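PDB 5J92: putative alpha KG dependent 2,4-D dioxygenase, which binds iron(II) and probably catalyses 2-oxoglutarate-dependent oxidation of a substrate not yet identified. Local coordinates for residues S173-I178 with A223-G228; C201-V206 with S216-S221; L130-S135 with W264-L269. All blocks are in the same frame, centred on the assembly; numbering follows the deposited sequence.

Interaction 1: residues S173-I178 with A223-G228; sequences SCHYDI and ATHVVG
Strands 173-176 and 223-226 run antiparallel, their short axes 4.7 Å apart and 143° between directions, with C174 opposite V226 and Y176 opposite A223 as non-hydrogen-bonded pairs. Three backbone bonds tie the segments: V227 N to S173 O, H175 N to H225 O, nearly along the C=O axis, and T224 N to H175 O, in the carbonyl plane.

On one face the imidazoles of H175 and H225 form an offset stack, centroids 4.2 Å apart and planes at 28°. H175 CD2 carries the overlap, 3.1 Å from H225 NE2 and over the rim of the H225 ring. H225 CG takes the crowded position between backbone N and carbonyl carbon (chi1 61°), and its ND1 shares a 2.8 Å hydrogen bond with T224 OG1 that probably restrains the ring. V227 CG2 sits over the centre of a face of the H175 ring, a CH-pi contact 3.9 Å from the centroid. Water joins H175 NE2 to G228 N, and another links D177 OD2 to T224 OG1.

The C174, Y176, A223 and V226 face is mostly apolar: A223 CB rests over the Y176 ring, 3.7 Å from CE2, L238 of helix 231-245 packs on C174 and A223, and the Y176 hydroxyl is bonded to Y218 O. Water-flanked stacked histidines thus lie on one side of this four-stranded sheet's edge and a CH-pi contact on the other.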
loop_
_atom_site.group_PDB
_atom_site.type_symbol
_atom_site.label_atom_id
_atom_site.label_comp_id
_atom_site.label_asym_id
_atom_site.label_seq_id
_atom_site.Cartn_x
_atom_site.Cartn_y
_atom_site.Cartn_z
ATOM N N SER A 173 -20.743 -1.422 -6.310
ATOM C CA SER A 173 -20.717 -2.325 -5.175
ATOM C C SER A 173 -19.477 -3.199 -5.293
ATOM O O SER A 173 -18.946 -3.417 -6.388
ATOM C CB SER A 173 -21.986 -3.192 -5.095
ATOM O OG SER A 173 -23.110 -2.386 -4.795
ATOM N N CYS A 174 -19.020 -3.697 -4.150
ATOM C CA CYS A 174 -17.798 -4.483 -4.083
ATOM C C CYS A 174 -18.062 -5.825 -3.430
ATOM O O CYS A 174 -19.011 -5.986 -2.663
ATOM C CB CYS A 174 -16.714 -3.773 -3.285
ATOM S SG CYS A 174 -16.076 -2.307 -4.066
ATOM N N HIS A 175 -17.174 -6.779 -3.735
ATOM C CA HIS A 175 -17.146 -8.085 -3.089
ATOM C C HIS A 175 -16.275 -8.012 -1.838
ATOM O O HIS A 175 -15.164 -7.483 -1.899
ATOM C CB HIS A 175 -16.583 -9.144 -4.038
ATOM C CG HIS A 175 -17.399 -9.372 -5.280
ATOM N ND1 HIS A 175 -18.541 -10.141 -5.279
ATOM C CD2 HIS A 175 -17.201 -8.997 -6.569
ATOM C CE1 HIS A 175 -19.022 -10.218 -6.510
ATOM N NE2 HIS A 175 -18.233 -9.526 -7.310
ATOM N N TYR A 176 -16.773 -8.546 -0.718
ATOM C CA TYR A 176 -16.028 -8.602 0.542
ATOM C C TYR A 176 -15.902 -10.066 0.949
ATOM O O TYR A 176 -16.901 -10.795 0.948
ATOM C CB TYR A 176 -16.718 -7.771 1.637
ATOM C CG TYR A 176 -16.821 -6.279 1.320
ATOM C CD1 TYR A 176 -17.744 -5.810 0.380
ATOM C CD2 TYR A 176 -16.012 -5.340 1.969
ATOM C CE1 TYR A 176 -17.845 -4.456 0.080
ATOM C CE2 TYR A 176 -16.114 -3.966 1.677
ATOM C CZ TYR A 176 -17.021 -3.537 0.740
ATOM O OH TYR A 176 -17.117 -2.197 0.428
ATOM N N ASP A 177 -14.673 -10.498 1.282
ATOM C CA ASP A 177 -14.318 -11.924 1.290
ATOM C C ASP A 177 -13.202 -12.155 2.314
ATOM O O ASP A 177 -12.028 -11.944 1.999
ATOM C CB ASP A 177 -13.887 -12.326 -0.118
ATOM C CG ASP A 177 -13.606 -13.807 -0.273
ATOM O OD1 ASP A 177 -13.535 -14.553 0.728
ATOM O OD2 ASP A 177 -13.436 -14.214 -1.444
ATOM N N ILE A 178 -13.561 -12.646 3.505
ATOM C CA ILE A 178 -12.563 -12.770 4.567
ATOM C C ILE A 178 -11.504 -13.809 4.206
ATOM O O ILE A 178 -10.318 -13.627 4.500
ATOM C CB ILE A 178 -13.245 -13.085 5.916
ATOM C CG1 ILE A 178 -12.230 -13.068 7.065
ATOM C CG2 ILE A 178 -14.003 -14.415 5.876
ATOM C CD1 ILE A 178 -11.537 -11.743 7.267
ATOM N N ALA A 223 -12.362 -6.161 1.011
ATOM C CA ALA A 223 -12.908 -5.921 -0.313
ATOM C C ALA A 223 -11.922 -6.402 -1.371
ATOM O O ALA A 223 -10.747 -6.035 -1.343
ATOM C CB ALA A 223 -13.204 -4.427 -0.512
ATOM N N THR A 224 -12.395 -7.227 -2.303
ATOM C CA THR A 224 -11.494 -7.777 -3.305
ATOM C C THR A 224 -11.618 -7.095 -4.663
ATOM O O THR A 224 -10.597 -6.779 -5.276
ATOM C CB THR A 224 -11.709 -9.284 -3.453
ATOM O OG1 THR A 224 -13.066 -9.540 -3.827
ATOM C CG2 THR A 224 -11.417 -9.971 -2.135
ATOM N N HIS A 225 -12.838 -6.920 -5.175
ATOM C CA HIS A 225 -13.032 -6.336 -6.497
ATOM C C HIS A 225 -14.463 -5.806 -6.608
ATOM O O HIS A 225 -15.241 -5.847 -5.652
ATOM C CB HIS A 225 -12.696 -7.345 -7.617
ATOM C CG HIS A 225 -13.535 -8.596 -7.633
ATOM N ND1 HIS A 225 -13.550 -9.511 -6.598
ATOM C CD2 HIS A 225 -14.335 -9.114 -8.598
ATOM C CE1 HIS A 225 -14.334 -10.527 -6.916
ATOM N NE2 HIS A 225 -14.817 -10.315 -8.128
ATOM N N VAL A 226 -14.795 -5.294 -7.793
ATOM C CA VAL A 226 -16.024 -4.538 -8.031
ATOM C C VAL A 226 -17.052 -5.462 -8.676
ATOM O O VAL A 226 -16.735 -6.161 -9.645
ATOM C CB VAL A 226 -15.743 -3.308 -8.915
ATOM C CG1 VAL A 226 -17.063 -2.609 -9.330
ATOM C CG2 VAL A 226 -14.826 -2.321 -8.171
ATOM N N VAL A 227 -18.288 -5.456 -8.152
ATOM C CA VAL A 227 -19.348 -6.300 -8.699
ATOM C C VAL A 227 -19.636 -5.905 -10.139
ATOM O O VAL A 227 -19.769 -4.719 -10.467
ATOM C CB VAL A 227 -20.630 -6.190 -7.848
ATOM C CG1 VAL A 227 -21.747 -7.100 -8.395
ATOM C CG2 VAL A 227 -20.363 -6.519 -6.384
ATOM N N GLY A 228 -19.755 -6.904 -11.012
ATOM C CA GLY A 228 -20.120 -6.630 -12.382
ATOM C C GLY A 228 -19.002 -6.113 -13.259
ATOM O O GLY A 228 -19.274 -5.709 -14.399
HETATM O O HOH W 1 -20.839 -2.485 -9.115
HETATM O O HOH W 2 -19.007 -9.515 -10.085
HETATM O O HOH W 3 -14.164 -12.125 -3.679
#

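Interaction 2: residues C201-V206 with S216-S221; sequences CIHELV and SLYLSS
The H203 imidazole has Y218 OH above one face, 4.1 Å from the plane and displaced toward the rim, while the Y218 ring receives E204 O at its edge, in plane. The two rings meet obliquely, centroids 5.2 Å apart and planes at 35°, so neither lies flat on the other. Much of the touching is done by H203 CB, 3.6 Å from Y218 CE2, with H203 CG just as near to that same carbon. Y218 CG is anti to its backbone N (chi1 -158°), which sets CE2 against this root of the imidazole. Beyond the pair, H203 NE2 is hydrogen-bonded to L128 O, the Y176 ring meets H203 edge-to-face, and R207 makes a cation-pi contact with Y218.

The backbone joins where the hairpin of strands 201-208 and 215-217 loosens. V206 faces L217 as an antiparallel non-hydrogen-bonded pair, and Y218 N donates to L205 O at 2.8 Å, in the carbonyl plane and fairly straight (159°). L205 O also receives a CA-H contact from L217. Past this bond the chain departs from its partner through an inverse gamma turn centred on Y218, closed by a weak bond from L219 N to L217 O.

L205 CD1 meets L219 CD2 at 4.0 Å, the two side chains crossing obliquely; L241 of helix 231-245 packs on both leucines. The contact therefore rests on one short, fairly straight backbone bond flanked by an aromatic pair and a leucine pair: it is apolar at the leucines and mixed aromatic and polar at H203 and Y218, where H203 NE2 is satisfied by L128 O.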
loop_
_atom_site.group_PDB
_atom_site.type_symbol
_atom_site.label_atom_id
_atom_site.label_comp_id
_atom_site.label_asym_id
_atom_site.label_seq_id
_atom_site.Cartn_x
_atom_site.Cartn_y
_atom_site.Cartn_z
ATOM N N CYS A 201 -19.683 -11.663 0.712
ATOM C CA CYS A 201 -20.896 -10.872 0.570
ATOM C C CYS A 201 -20.590 -9.639 -0.268
ATOM O O CYS A 201 -19.475 -9.462 -0.774
ATOM C CB CYS A 201 -21.474 -10.492 1.937
ATOM S SG CYS A 201 -20.375 -9.483 2.949
ATOM N N ILE A 202 -21.602 -8.783 -0.421
ATOM C CA ILE A 202 -21.512 -7.589 -1.247
ATOM C C ILE A 202 -22.034 -6.387 -0.465
ATOM O O ILE A 202 -23.040 -6.486 0.244
ATOM C CB ILE A 202 -22.276 -7.793 -2.575
ATOM C CG1 ILE A 202 -21.497 -8.783 -3.448
ATOM C CG2 ILE A 202 -22.537 -6.481 -3.289
ATOM C CD1 ILE A 202 -22.252 -9.247 -4.666
ATOM N N HIS A 203 -21.338 -5.260 -0.581
ATOM C CA HIS A 203 -21.774 -3.992 -0.009
ATOM C C HIS A 203 -21.547 -2.878 -1.023
ATOM O O HIS A 203 -20.629 -2.949 -1.843
ATOM C CB HIS A 203 -21.005 -3.631 1.279
ATOM C CG HIS A 203 -21.150 -4.629 2.386
ATOM N ND1 HIS A 203 -22.351 -4.878 3.014
ATOM C CD2 HIS A 203 -20.236 -5.415 3.000
ATOM C CE1 HIS A 203 -22.177 -5.801 3.944
ATOM N NE2 HIS A 203 -20.902 -6.140 3.960
ATOM N N GLU A 204 -22.374 -1.834 -0.934
ATOM C CA GLU A 204 -22.199 -0.657 -1.774
ATOM C C GLU A 204 -20.926 0.090 -1.397
ATOM O O GLU A 204 -20.599 0.232 -0.216
ATOM C CB GLU A 204 -23.405 0.271 -1.630
ATOM C CG GLU A 204 -24.687 -0.294 -2.239
ATOM C CD GLU A 204 -25.881 0.613 -2.029
ATOM O OE1 GLU A 204 -25.711 1.689 -1.406
ATOM O OE2 GLU A 204 -26.994 0.243 -2.471
ATOM N N LEU A 205 -20.239 0.622 -2.406
ATOM C CA LEU A 205 -18.960 1.278 -2.181
ATOM C C LEU A 205 -19.124 2.681 -1.604
ATOM O O LEU A 205 -18.302 3.101 -0.784
ATOM C CB LEU A 205 -18.157 1.331 -3.489
ATOM C CG LEU A 205 -16.751 1.969 -3.432
ATOM C CD1 LEU A 205 -15.804 1.226 -2.462
ATOM C CD2 LEU A 205 -16.158 2.055 -4.810
ATOM N N VAL A 206 -20.164 3.415 -1.987
ATOM C CA VAL A 206 -20.370 4.771 -1.482
ATOM C C VAL A 206 -21.473 4.715 -0.432
ATOM O O VAL A 206 -22.635 4.437 -0.750
ATOM C CB VAL A 206 -20.706 5.763 -2.605
ATOM C CG1 VAL A 206 -20.977 7.146 -2.019
ATOM C CG2 VAL A 206 -19.562 5.820 -3.606
ATOM N N SER A 216 -19.111 8.417 2.205
ATOM C CA SER A 216 -17.801 7.848 2.504
ATOM C C SER A 216 -17.566 6.614 1.645
ATOM O O SER A 216 -18.509 5.999 1.136
ATOM C CB SER A 216 -17.668 7.490 3.997
ATOM O OG SER A 216 -18.510 6.388 4.339
ATOM N N LEU A 217 -16.293 6.245 1.513
ATOM C CA LEU A 217 -15.893 5.046 0.788
ATOM C C LEU A 217 -15.874 3.829 1.717
ATOM O O LEU A 217 -15.293 3.876 2.805
ATOM C CB LEU A 217 -14.502 5.234 0.156
ATOM C CG LEU A 217 -14.368 6.285 -0.952
ATOM C CD1 LEU A 217 -12.901 6.558 -1.351
ATOM C CD2 LEU A 217 -15.186 5.832 -2.165
ATOM N N TYR A 218 -16.494 2.731 1.281
ATOM C CA TYR A 218 -16.476 1.496 2.062
ATOM C C TYR A 218 -15.241 0.673 1.689
ATOM O O TYR A 218 -15.325 -0.433 1.154
ATOM C CB TYR A 218 -17.755 0.694 1.843
ATOM C CG TYR A 218 -18.057 -0.277 2.955
ATOM C CD1 TYR A 218 -17.138 -0.509 3.969
ATOM C CD2 TYR A 218 -19.275 -0.948 3.008
ATOM C CE1 TYR A 218 -17.416 -1.374 5.008
ATOM C CE2 TYR A 218 -19.564 -1.820 4.046
ATOM C CZ TYR A 218 -18.634 -2.028 5.042
ATOM O OH TYR A 218 -18.907 -2.896 6.083
ATOM N N LEU A 219 -14.077 1.198 2.056
ATOM C CA LEU A 219 -12.836 0.489 1.792
ATOM C C LEU A 219 -12.536 -0.480 2.929
ATOM O O LEU A 219 -12.941 -0.266 4.073
ATOM C CB LEU A 219 -11.671 1.470 1.621
ATOM C CG LEU A 219 -11.852 2.515 0.502
ATOM C CD1 LEU A 219 -10.592 3.361 0.350
ATOM C CD2 LEU A 219 -12.219 1.843 -0.814
ATOM N N SER A 220 -11.837 -1.563 2.596
ATOM C CA SER A 220 -11.419 -2.528 3.599
ATOM C C SER A 220 -10.504 -3.527 2.925
ATOM O O SER A 220 -10.696 -3.857 1.751
ATOM C CB SER A 220 -12.626 -3.257 4.226
ATOM O OG SER A 220 -12.218 -4.092 5.285
ATOM N N SER A 221 -9.533 -4.040 3.683
ATOM C CA SER A 221 -8.737 -5.138 3.150
ATOM C C SER A 221 -9.615 -6.319 2.748
ATOM O O SER A 221 -9.172 -7.169 1.969
ATOM C CB SER A 221 -7.707 -5.597 4.178
ATOM O OG SER A 221 -8.370 -6.182 5.288
#

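Interaction 3: residues L130-S135 with W264-L269; sequences LPARYS and WDNRAL
R133 O accepts two bonds from N266, one from its backbone N at 2.9 Å, nearly along the C=O axis, and one from ND2 at 3.0 Å, from above the carbonyl plane. The same ND2 gives its second proton to S135 OG (2.8 Å), so both amide hydrogens are used close to the amide plane. The other end of that amide, OD1, accepts from D124 N and weakly from W264 NE1, and S135 OG is also bonded to OD2 of the iron ligand D124. S135 and W264, on neighbouring strands 132-139 and 261-265 of the six-stranded sheet, exchange two backbone bonds. S135 CB lies over a face of the indole, 3.4 Å from CZ2, and W264 also meets the iron ligand H271.

D265 OD1 takes R267 N in an Asx turn and R267 NE in a salt bridge (2.8 Å) on its syn lone pair. OD2 accepts R267 NH2 and H209 NE2. R133 CG packs over the centre of the R267 guanidinium, whose NH1 comes 3.5 Å from R133 NE; D292, salt-bridged to R133, probably offsets the like charges. N266 and S135 thus form second-shell contacts consistent with holding the iron-binding D124 in place.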
loop_
_atom_site.group_PDB
_atom_site.type_symbol
_atom_site.label_atom_id
_atom_site.label_comp_id
_atom_site.label_asym_id
_atom_site.label_seq_id
_atom_site.Cartn_x
_atom_site.Cartn_y
_atom_site.Cartn_z
ATOM N N LEU A 130 -23.892 -8.352 7.760
ATOM C CA LEU A 130 -24.217 -7.381 8.802
ATOM C C LEU A 130 -22.929 -6.997 9.524
ATOM O O LEU A 130 -22.555 -7.627 10.526
ATOM C CB LEU A 130 -25.262 -7.954 9.756
ATOM C CG LEU A 130 -25.738 -7.074 10.906
ATOM C CD1 LEU A 130 -26.201 -5.776 10.354
ATOM C CD2 LEU A 130 -26.881 -7.757 11.630
ATOM N N PRO A 131 -22.241 -5.947 9.079
ATOM C CA PRO A 131 -20.928 -5.606 9.634
ATOM C C PRO A 131 -21.049 -4.901 10.981
ATOM O O PRO A 131 -22.136 -4.737 11.540
ATOM C CB PRO A 131 -20.326 -4.668 8.576
ATOM C CG PRO A 131 -21.217 -4.800 7.376
ATOM C CD PRO A 131 -22.561 -5.108 7.918
ATOM N N ALA A 132 -19.892 -4.476 11.490
ATOM C CA ALA A 132 -19.821 -3.821 12.783
ATOM C C ALA A 132 -20.357 -2.402 12.693
ATOM O O ALA A 132 -20.301 -1.758 11.641
ATOM C CB ALA A 132 -18.375 -3.771 13.287
ATOM N N ARG A 133 -20.903 -1.927 13.811
ATOM C CA ARG A 133 -21.217 -0.509 13.936
ATOM C C ARG A 133 -20.039 0.167 14.642
ATOM O O ARG A 133 -19.061 0.533 13.997
ATOM C CB ARG A 133 -22.527 -0.306 14.695
ATOM C CG ARG A 133 -22.983 1.151 14.779
ATOM C CD ARG A 133 -24.374 1.253 15.384
ATOM N NE ARG A 133 -25.398 0.743 14.470
ATOM C CZ ARG A 133 -26.657 0.497 14.811
ATOM N NH1 ARG A 133 -27.067 0.700 16.057
ATOM N NH2 ARG A 133 -27.510 0.043 13.901
ATOM N N TYR A 134 -20.098 0.291 15.958
ATOM C CA TYR A 134 -18.994 0.809 16.751
ATOM C C TYR A 134 -18.151 -0.341 17.279
ATOM O O TYR A 134 -18.683 -1.365 17.724
ATOM C CB TYR A 134 -19.502 1.630 17.928
ATOM C CG TYR A 134 -20.323 2.849 17.562
ATOM C CD1 TYR A 134 -19.702 4.037 17.205
ATOM C CD2 TYR A 134 -21.720 2.816 17.586
ATOM C CE1 TYR A 134 -20.434 5.160 16.878
ATOM C CE2 TYR A 134 -22.469 3.936 17.252
ATOM C CZ TYR A 134 -21.814 5.109 16.905
ATOM O OH TYR A 134 -22.517 6.247 16.578
ATOM N N SER A 135 -16.837 -0.155 17.257
ATOM C CA SER A 135 -15.911 -1.033 17.957
ATOM C C SER A 135 -15.327 -0.285 19.149
ATOM O O SER A 135 -15.233 0.945 19.139
ATOM C CB SER A 135 -14.796 -1.517 17.023
ATOM O OG SER A 135 -15.316 -2.344 15.982
ATOM N N TRP A 264 -14.819 3.629 18.022
ATOM C CA TRP A 264 -14.754 4.124 16.653
ATOM C C TRP A 264 -15.876 3.548 15.801
ATOM O O TRP A 264 -16.332 2.417 16.004
ATOM C CB TRP A 264 -13.369 3.870 16.000
ATOM C CG TRP A 264 -13.033 2.432 15.636
ATOM C CD1 TRP A 264 -13.302 1.786 14.456
ATOM C CD2 TRP A 264 -12.336 1.494 16.452
ATOM N NE1 TRP A 264 -12.829 0.485 14.500
ATOM C CE2 TRP A 264 -12.227 0.286 15.715
ATOM C CE3 TRP A 264 -11.799 1.547 17.742
ATOM C CZ2 TRP A 264 -11.596 -0.837 16.223
ATOM C CZ3 TRP A 264 -11.176 0.412 18.246
ATOM C CH2 TRP A 264 -11.083 -0.759 17.491
ATOM N N ASP A 265 -16.329 4.374 14.861
ATOM C CA ASP A 265 -17.469 4.075 13.991
ATOM C C ASP A 265 -16.931 3.455 12.704
ATOM O O ASP A 265 -16.371 4.143 11.850
ATOM C CB ASP A 265 -18.272 5.352 13.750
ATOM C CG ASP A 265 -19.606 5.104 13.036
ATOM O OD1 ASP A 265 -19.794 4.008 12.460
ATOM O OD2 ASP A 265 -20.471 6.013 13.076
ATOM N N ASN A 266 -17.085 2.133 12.570
ATOM C CA ASN A 266 -16.628 1.444 11.370
ATOM C C ASN A 266 -17.356 1.899 10.109
ATOM O O ASN A 266 -16.858 1.666 9.003
ATOM C CB ASN A 266 -16.776 -0.069 11.551
ATOM C CG ASN A 266 -15.849 -0.613 12.622
ATOM O OD1 ASN A 266 -14.674 -0.813 12.368
ATOM N ND2 ASN A 266 -16.373 -0.843 13.821
ATOM N N ARG A 267 -18.512 2.552 10.248
ATOM C CA ARG A 267 -19.275 3.020 9.093
ATOM C C ARG A 267 -18.617 4.194 8.386
ATOM O O ARG A 267 -19.056 4.544 7.289
ATOM C CB ARG A 267 -20.690 3.418 9.525
ATOM C CG ARG A 267 -21.461 2.290 10.198
ATOM C CD ARG A 267 -22.751 2.779 10.834
ATOM N NE ARG A 267 -22.513 3.667 11.972
ATOM C CZ ARG A 267 -23.470 4.078 12.796
ATOM N NH1 ARG A 267 -24.725 3.675 12.601
ATOM N NH2 ARG A 267 -23.177 4.884 13.811
ATOM N N ALA A 268 -17.577 4.797 8.983
ATOM C CA ALA A 268 -16.908 5.956 8.412
ATOM C C ALA A 268 -15.396 5.797 8.328
ATOM O O ALA A 268 -14.711 6.751 7.954
ATOM C CB ALA A 268 -17.225 7.216 9.236
ATOM N N LEU A 269 -14.851 4.636 8.679
ATOM C CA LEU A 269 -13.416 4.538 8.874
ATOM C C LEU A 269 -12.868 3.231 8.340
ATOM O O LEU A 269 -13.594 2.261 8.113
ATOM C CB LEU A 269 -13.033 4.615 10.361
ATOM C CG LEU A 269 -13.412 5.881 11.108
ATOM C CD1 LEU A 269 -13.443 5.595 12.575
ATOM C CD2 LEU A 269 -12.361 6.954 10.772
#

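Burial increases from interaction 1 to interaction 3, whose centre lies about 5 Å from that of the chain, against about 18 Å for interaction 1. Interactions 1 and 2 belong to one four-stranded sheet, joined where strands 173-176 and 201-208 are neighbours, Y176 N lying 2.9 Å from C201 O; separately, Y176 OH meets Y218 O at 2.6 Å. Interaction 3 pairs strands of the separate six-stranded sheet, and interactions 2 and 3 touch where P131 CG packs on Y218 OH. Water bridges mark the partly buried interaction 1, apolar and aromatic packing dominates interaction 2, and interaction 3 relies on charged and amide groups beside the iron site. Along the chain, interaction 2 is nested within 1, and both within 3.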